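DnaJ homolog dnj-2 (Caenorhabditis elegans, PDB 2QSA) probably acts as an Hsp40-type co-chaperone whose N-terminal J domain, the part described here, would stimulate ATP hydrolysis by an Hsp70 partner. Local coordinates at residues 14-19 and 83-88; 21-26 and 34-39. All coordinates share one frame; numbering follows the deposited sequence.

Contact 1 of 2, residues 14-19 and 83-88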
loop_
_atom_site.group_PDB
_atom_site.type_symbol
_atom_site.label_atom_id
_atom_site.label_comp_id
_atom_site.label_asym_id
_atom_site.label_seq_id
_atom_site.Cartn_x
_atom_site.Cartn_y
_atom_site.Cartn_z
ATOM N N LEU A 14 2.541 4.779 -7.615
ATOM C CA LEU A 14 3.910 4.590 -8.117
ATOM C C LEU A 14 4.940 4.176 -7.035
ATOM O O LEU A 14 6.152 4.100 -7.303
ATOM C CB LEU A 14 4.340 5.804 -8.953
ATOM C CG LEU A 14 3.411 5.980 -10.171
ATOM C CD1 LEU A 14 3.981 7.169 -11.005
ATOM C CD2 LEU A 14 3.317 4.708 -11.029
ATOM N N GLU A 15 4.435 3.797 -5.850
ATOM C CA GLU A 15 5.245 3.109 -4.852
ATOM C C GLU A 15 4.792 1.691 -4.743
ATOM O O GLU A 15 3.602 1.379 -4.953
ATOM C CB GLU A 15 5.071 3.741 -3.449
ATOM C CG GLU A 15 5.738 5.099 -3.359
ATOM C CD GLU A 15 5.512 5.695 -1.974
ATOM O OE1 GLU A 15 4.405 6.234 -1.778
ATOM O OE2 GLU A 15 6.417 5.556 -1.111
ATOM N N ASN A 16 5.755 0.840 -4.417
ATOM C CA ASN A 16 5.461 -0.580 -4.115
ATOM C C ASN A 16 4.943 -0.667 -2.664
ATOM O O ASN A 16 5.525 -0.078 -1.726
ATOM C CB ASN A 16 6.776 -1.356 -4.308
ATOM C CG ASN A 16 6.656 -2.829 -3.937
ATOM O OD1 ASN A 16 6.059 -3.192 -2.927
ATOM N ND2 ASN A 16 7.290 -3.679 -4.732
ATOM N N CYS A 17 3.770 -1.289 -2.454
ATOM C CA CYS A 17 3.168 -1.297 -1.090
ATOM C C CYS A 17 4.074 -1.970 -0.024
ATOM O O CYS A 17 4.029 -1.577 1.170
ATOM C CB CYS A 17 1.805 -2.025 -1.080
ATOM S SG CYS A 17 0.507 -1.263 -2.063
ATOM N N TYR A 18 4.830 -3.002 -0.437
ATOM C CA TYR A 18 5.816 -3.580 0.524
ATOM C C TYR A 18 6.819 -2.491 0.951
ATOM O O TYR A 18 7.137 -2.376 2.140
ATOM C CB TYR A 18 6.570 -4.729 -0.091
ATOM C CG TYR A 18 5.754 -5.946 -0.352
ATOM C CD1 TYR A 18 5.490 -6.883 0.679
ATOM C CD2 TYR A 18 5.241 -6.197 -1.623
ATOM C CE1 TYR A 18 4.763 -8.071 0.410
ATOM C CE2 TYR A 18 4.521 -7.395 -1.913
ATOM C CZ TYR A 18 4.269 -8.305 -0.872
ATOM O OH TYR A 18 3.572 -9.472 -1.146
ATOM N N ASP A 19 7.311 -1.704 -0.002
ATOM C CA ASP A 19 8.285 -0.640 0.331
ATOM C C ASP A 19 7.659 0.434 1.205
ATOM O O ASP A 19 8.317 0.965 2.084
ATOM C CB ASP A 19 8.816 0.026 -0.932
ATOM C CG ASP A 19 9.642 -0.929 -1.802
ATOM O OD1 ASP A 19 10.072 -1.969 -1.314
ATOM O OD2 ASP A 19 9.913 -0.555 -2.972
ATOM N N TYR A 83 0.528 -10.850 -8.069
ATOM C CA TYR A 83 0.351 -11.167 -9.488
ATOM C C TYR A 83 0.612 -9.921 -10.371
ATOM O O TYR A 83 1.330 -9.972 -11.373
ATOM C CB TYR A 83 -1.049 -11.717 -9.728
ATOM C CG TYR A 83 -1.166 -12.300 -11.115
ATOM C CD1 TYR A 83 -0.976 -13.657 -11.325
ATOM C CD2 TYR A 83 -1.429 -11.485 -12.194
ATOM C CE1 TYR A 83 -1.078 -14.189 -12.596
ATOM C CE2 TYR A 83 -1.550 -11.994 -13.478
ATOM C CZ TYR A 83 -1.351 -13.354 -13.671
ATOM O OH TYR A 83 -1.464 -13.882 -14.941
ATOM N N TYR A 84 0.029 -8.803 -9.966
ATOM C CA TYR A 84 0.289 -7.505 -10.622
ATOM C C TYR A 84 1.770 -7.115 -10.661
ATOM O O TYR A 84 2.277 -6.692 -11.703
ATOM C CB TYR A 84 -0.501 -6.476 -9.823
ATOM C CG TYR A 84 -0.175 -5.018 -10.038
ATOM C CD1 TYR A 84 -0.537 -4.375 -11.242
ATOM C CD2 TYR A 84 0.378 -4.230 -8.985
ATOM C CE1 TYR A 84 -0.302 -2.987 -11.425
ATOM C CE2 TYR A 84 0.622 -2.847 -9.164
ATOM C CZ TYR A 84 0.261 -2.225 -10.348
ATOM O OH TYR A 84 0.466 -0.879 -10.481
ATOM N N LEU A 85 2.458 -7.260 -9.525
ATOM C CA LEU A 85 3.900 -6.985 -9.496
ATOM C C LEU A 85 4.640 -7.888 -10.516
ATOM O O LEU A 85 5.547 -7.439 -11.223
ATOM C CB LEU A 85 4.490 -7.217 -8.106
ATOM C CG LEU A 85 4.053 -6.227 -7.017
ATOM C CD1 LEU A 85 4.783 -6.654 -5.722
ATOM C CD2 LEU A 85 4.412 -4.736 -7.383
ATOM N N ASP A 86 4.232 -9.143 -10.554
ATOM C CA ASP A 86 4.899 -10.177 -11.374
ATOM C C ASP A 86 4.515 -10.125 -12.851
ATOM O O ASP A 86 5.274 -10.647 -13.718
ATOM C CB ASP A 86 4.610 -11.576 -10.795
ATOM C CG ASP A 86 5.288 -11.825 -9.461
ATOM O OD1 ASP A 86 6.181 -11.026 -9.053
ATOM O OD2 ASP A 86 4.910 -12.820 -8.791
ATOM N N HIS A 87 3.351 -9.538 -13.158
ATOM C CA HIS A 87 2.813 -9.560 -14.530
ATOM C C HIS A 87 2.295 -8.181 -14.934
ATOM O O HIS A 87 1.114 -8.027 -15.197
ATOM C CB HIS A 87 1.697 -10.617 -14.654
ATOM C CG HIS A 87 2.061 -11.947 -14.072
ATOM N ND1 HIS A 87 2.715 -12.929 -14.787
ATOM C CD2 HIS A 87 1.869 -12.450 -12.832
ATOM C CE1 HIS A 87 2.901 -13.983 -14.013
ATOM N NE2 HIS A 87 2.400 -13.720 -12.824
ATOM N N PRO A 88 3.187 -7.168 -14.960
ATOM C CA PRO A 88 2.768 -5.801 -15.265
ATOM C C PRO A 88 2.138 -5.644 -16.654
ATOM O O PRO A 88 1.356 -4.735 -16.873
ATOM C CB PRO A 88 4.083 -5.007 -15.186
ATOM C CG PRO A 88 5.178 -6.069 -15.486
ATOM C CD PRO A 88 4.646 -7.256 -14.719
#

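Contact 2 of 2, residues 21-26 and 34-39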
loop_
_atom_site.group_PDB
_atom_site.type_symbol
_atom_site.label_atom_id
_atom_site.label_comp_id
_atom_site.label_asym_id
_atom_site.label_seq_id
_atom_site.Cartn_x
_atom_site.Cartn_y
_atom_site.Cartn_z
ATOM N N LEU A 21 5.535 0.157 3.575
ATOM C CA LEU A 21 5.590 -0.300 4.954
ATOM C C LEU A 21 6.958 -0.811 5.406
ATOM O O LEU A 21 7.095 -1.263 6.547
ATOM C CB LEU A 21 4.505 -1.365 5.169
ATOM C CG LEU A 21 3.064 -0.842 4.958
ATOM C CD1 LEU A 21 2.056 -2.012 5.181
ATOM C CD2 LEU A 21 2.724 0.297 5.923
ATOM N N GLU A 22 7.961 -0.710 4.536
ATOM C CA GLU A 22 9.336 -1.170 4.814
ATOM C C GLU A 22 9.320 -2.647 5.248
ATOM O O GLU A 22 10.014 -3.051 6.185
ATOM C CB GLU A 22 10.026 -0.227 5.837
ATOM C CG GLU A 22 9.987 1.273 5.405
ATOM C CD GLU A 22 10.387 2.312 6.510
ATOM O OE1 GLU A 22 10.254 2.054 7.732
ATOM O OE2 GLU A 22 10.789 3.437 6.126
ATOM N N VAL A 23 8.483 -3.445 4.592
ATOM C CA VAL A 23 8.476 -4.892 4.795
ATOM C C VAL A 23 9.009 -5.578 3.541
ATOM O O VAL A 23 9.040 -4.985 2.460
ATOM C CB VAL A 23 7.087 -5.467 5.151
ATOM C CG1 VAL A 23 6.628 -4.953 6.501
ATOM C CG2 VAL A 23 6.102 -5.134 4.109
ATOM N N ASN A 24 9.423 -6.823 3.692
ATOM C CA ASN A 24 10.104 -7.511 2.614
ATOM C C ASN A 24 9.155 -8.579 2.069
ATOM O O ASN A 24 8.710 -9.435 2.827
ATOM C CB ASN A 24 11.387 -8.130 3.203
ATOM C CG ASN A 24 12.185 -8.922 2.200
ATOM O OD1 ASN A 24 11.833 -9.008 1.021
ATOM N ND2 ASN A 24 13.313 -9.493 2.665
ATOM N N ARG A 25 8.836 -8.546 0.777
ATOM C CA ARG A 25 7.954 -9.583 0.214
ATOM C C ARG A 25 8.460 -11.012 0.504
ATOM O O ARG A 25 7.701 -11.895 0.876
ATOM C CB ARG A 25 7.771 -9.400 -1.302
ATOM C CG ARG A 25 6.910 -10.439 -1.953
ATOM C CD ARG A 25 6.696 -10.121 -3.436
ATOM N NE ARG A 25 6.042 -11.254 -4.111
ATOM C CZ ARG A 25 5.832 -11.331 -5.419
ATOM N NH1 ARG A 25 6.218 -10.361 -6.217
ATOM N NH2 ARG A 25 5.238 -12.404 -5.921
ATOM N N GLU A 26 9.768 -11.215 0.368
ATOM C CA GLU A 26 10.308 -12.560 0.528
ATOM C C GLU A 26 10.330 -13.039 1.982
ATOM O O GLU A 26 10.421 -14.240 2.217
ATOM C CB GLU A 26 11.688 -12.684 -0.138
ATOM C CG GLU A 26 11.821 -11.998 -1.520
ATOM C CD GLU A 26 10.734 -12.383 -2.536
ATOM O OE1 GLU A 26 10.143 -13.480 -2.409
ATOM O OE2 GLU A 26 10.486 -11.590 -3.477
ATOM N N ALA A 34 1.649 -6.153 10.502
ATOM C CA ALA A 34 0.801 -5.352 11.408
ATOM C C ALA A 34 1.696 -4.405 12.249
ATOM O O ALA A 34 1.369 -3.233 12.486
ATOM C CB ALA A 34 -0.035 -6.256 12.327
ATOM N N LYS A 35 2.840 -4.915 12.704
ATOM C CA LYS A 35 3.711 -4.090 13.544
ATOM C C LYS A 35 4.209 -2.864 12.749
ATOM O O LYS A 35 4.271 -1.733 13.267
ATOM C CB LYS A 35 4.891 -4.947 14.017
ATOM C CG LYS A 35 5.892 -4.201 14.897
ATOM C CD LYS A 35 7.180 -5.062 15.071
ATOM C CE LYS A 35 8.224 -4.477 16.024
ATOM N NZ LYS A 35 7.754 -4.198 17.370
ATOM N N ALA A 36 4.548 -3.118 11.485
ATOM C CA ALA A 36 5.091 -2.078 10.561
ATOM C C ALA A 36 4.006 -1.016 10.293
ATOM O O ALA A 36 4.260 0.186 10.421
ATOM C CB ALA A 36 5.568 -2.703 9.268
ATOM N N TYR A 37 2.794 -1.484 9.984
ATOM C CA TYR A 37 1.673 -0.595 9.754
ATOM C C TYR A 37 1.432 0.261 10.982
ATOM O O TYR A 37 1.299 1.482 10.876
ATOM C CB TYR A 37 0.391 -1.344 9.357
ATOM C CG TYR A 37 -0.834 -0.461 9.578
ATOM C CD1 TYR A 37 -1.112 0.603 8.679
ATOM C CD2 TYR A 37 -1.682 -0.652 10.688
ATOM C CE1 TYR A 37 -2.195 1.471 8.878
ATOM C CE2 TYR A 37 -2.808 0.179 10.884
ATOM C CZ TYR A 37 -3.028 1.249 9.989
ATOM O OH TYR A 37 -4.073 2.067 10.218
ATOM N N ARG A 38 1.335 -0.361 12.150
ATOM C CA ARG A 38 0.945 0.397 13.358
ATOM C C ARG A 38 1.979 1.495 13.675
ATOM O O ARG A 38 1.589 2.612 14.026
ATOM C CB ARG A 38 0.719 -0.522 14.571
ATOM C CG ARG A 38 -0.501 -1.447 14.382
ATOM C CD ARG A 38 -0.488 -2.663 15.353
ATOM N NE ARG A 38 -0.664 -2.209 16.744
ATOM C CZ ARG A 38 -1.846 -1.948 17.313
ATOM N NH1 ARG A 38 -3.013 -2.122 16.656
ATOM N NH2 ARG A 38 -1.847 -1.492 18.561
ATOM N N ALA A 39 3.262 1.184 13.500
ATOM C CA ALA A 39 4.337 2.153 13.752
ATOM C C ALA A 39 4.273 3.302 12.767
ATOM O O ALA A 39 4.412 4.463 13.169
ATOM C CB ALA A 39 5.704 1.472 13.696
#

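Contact 1 of 2, residues 14-19 and 83-88
One leucine methyl does most of the work here: L85 CD1 comes up to the edge of the Y18 ring, near its plane, 3.9 Å from CE2. The same methyl lies 4.0 Å from N16 ND2, and the other branch, CD2, is 4.1 Å from that amide nitrogen, so the fork of L85 faces the end of N16, whose side chain it meets at about a right angle. This is the compact part, and it is small, burying 104 Å² in all. N16 reaches it with CG anti to the backbone N (chi1 176°), which also brings OD1 to Y18 N at 2.8 Å, a weak N-cap bond with an angle of 127°. In this J domain the short helix 17-20 is thereby joined to the C-terminal end of helix 75-86. C17, next to N16, is disulfide-bonded to C12 and packs on A68 and L72 of helix 52-73. Y18 is buried: L72 and Y81 touch its side chain, and its OH is hydrogen-bonded to D82. The looser side is that of D86, an exposed residue next to L85 whose carboxylate is salt-bridged to R25. After helix 75-86, H87 folds back within its own segment and places CD2 3.2 Å above the centre of the Y83 ring.

Contact 2 of 2, residues 21-26 and 34-39
The unusual feature is a methyl set against a carbonyl oxygen: A36 CB lies 3.4 Å from L21 O, the shortest approach between the two segments. With only a methyl on the helix side, the backbones come close, the CA atoms of L21 and A36 being 5.9 Å apart. The chain is turning where this happens. E22 leaves helical geometry with a positive phi of 54° and two bonds back into the last turn of the preceding helix, a Schellman motif, and V23 follows alongside helix 30-43 before the loop leaves it.

V23 adds a second neighbour to A36, presenting CG1, the branch anti to its carbonyl carbon (chi1 -66°), at 3.7 Å from A36 CB. The side chain of L21, meanwhile, reaches one residue further along the helix, where its CD2 rests 4.1 Å from Y37 CA, close to the backbone and clear of the tyrosine ring. That ring leads away from the loop and stacks on Y69 of helix 52-73. L21 itself is buried, touching L33 and L40 of helix 30-43 as well as I65 and A68 of helix 52-73. It thus joins the end of the first helix to the antiparallel pair 30-43 and 52-73, the body of a J domain.

Further along, an Asx turn shapes the loop: N24 OD1 accepts from E26 N at 3.1 Å, the donor standing 63° out of the carbonyl plane.

Across the contact itself the touching groups are methyls, a carbonyl oxygen and helix backbone. The pairing therefore rests mainly on close fit and dispersion, while the polar bonds of the two segments, such as the Asx turn and the helix backbone bonds, lie within each segment or go to neighbours such as D86.

From the N terminus, residues 14-19 lead into the short helix 17-20, which begins within them, and within a few residues the chain supplies the loop of contact 2. That contact closes a short loop as soon as helix 30-43 is under way. Contact 1 closes much later, after helix 52-73 and most of helix 75-86, so the shorter loop lies wholly within the longer one. They are about 15 Å apart, centre to centre, yet they meet directly: R25 NH1 forms a salt bridge with D86 OD1 at 2.9 Å, and Y18 O probably accepts from V23 N. Together they tie the first helix and its following loop to helix 30-43 on one hand and to helix 75-86 on the other.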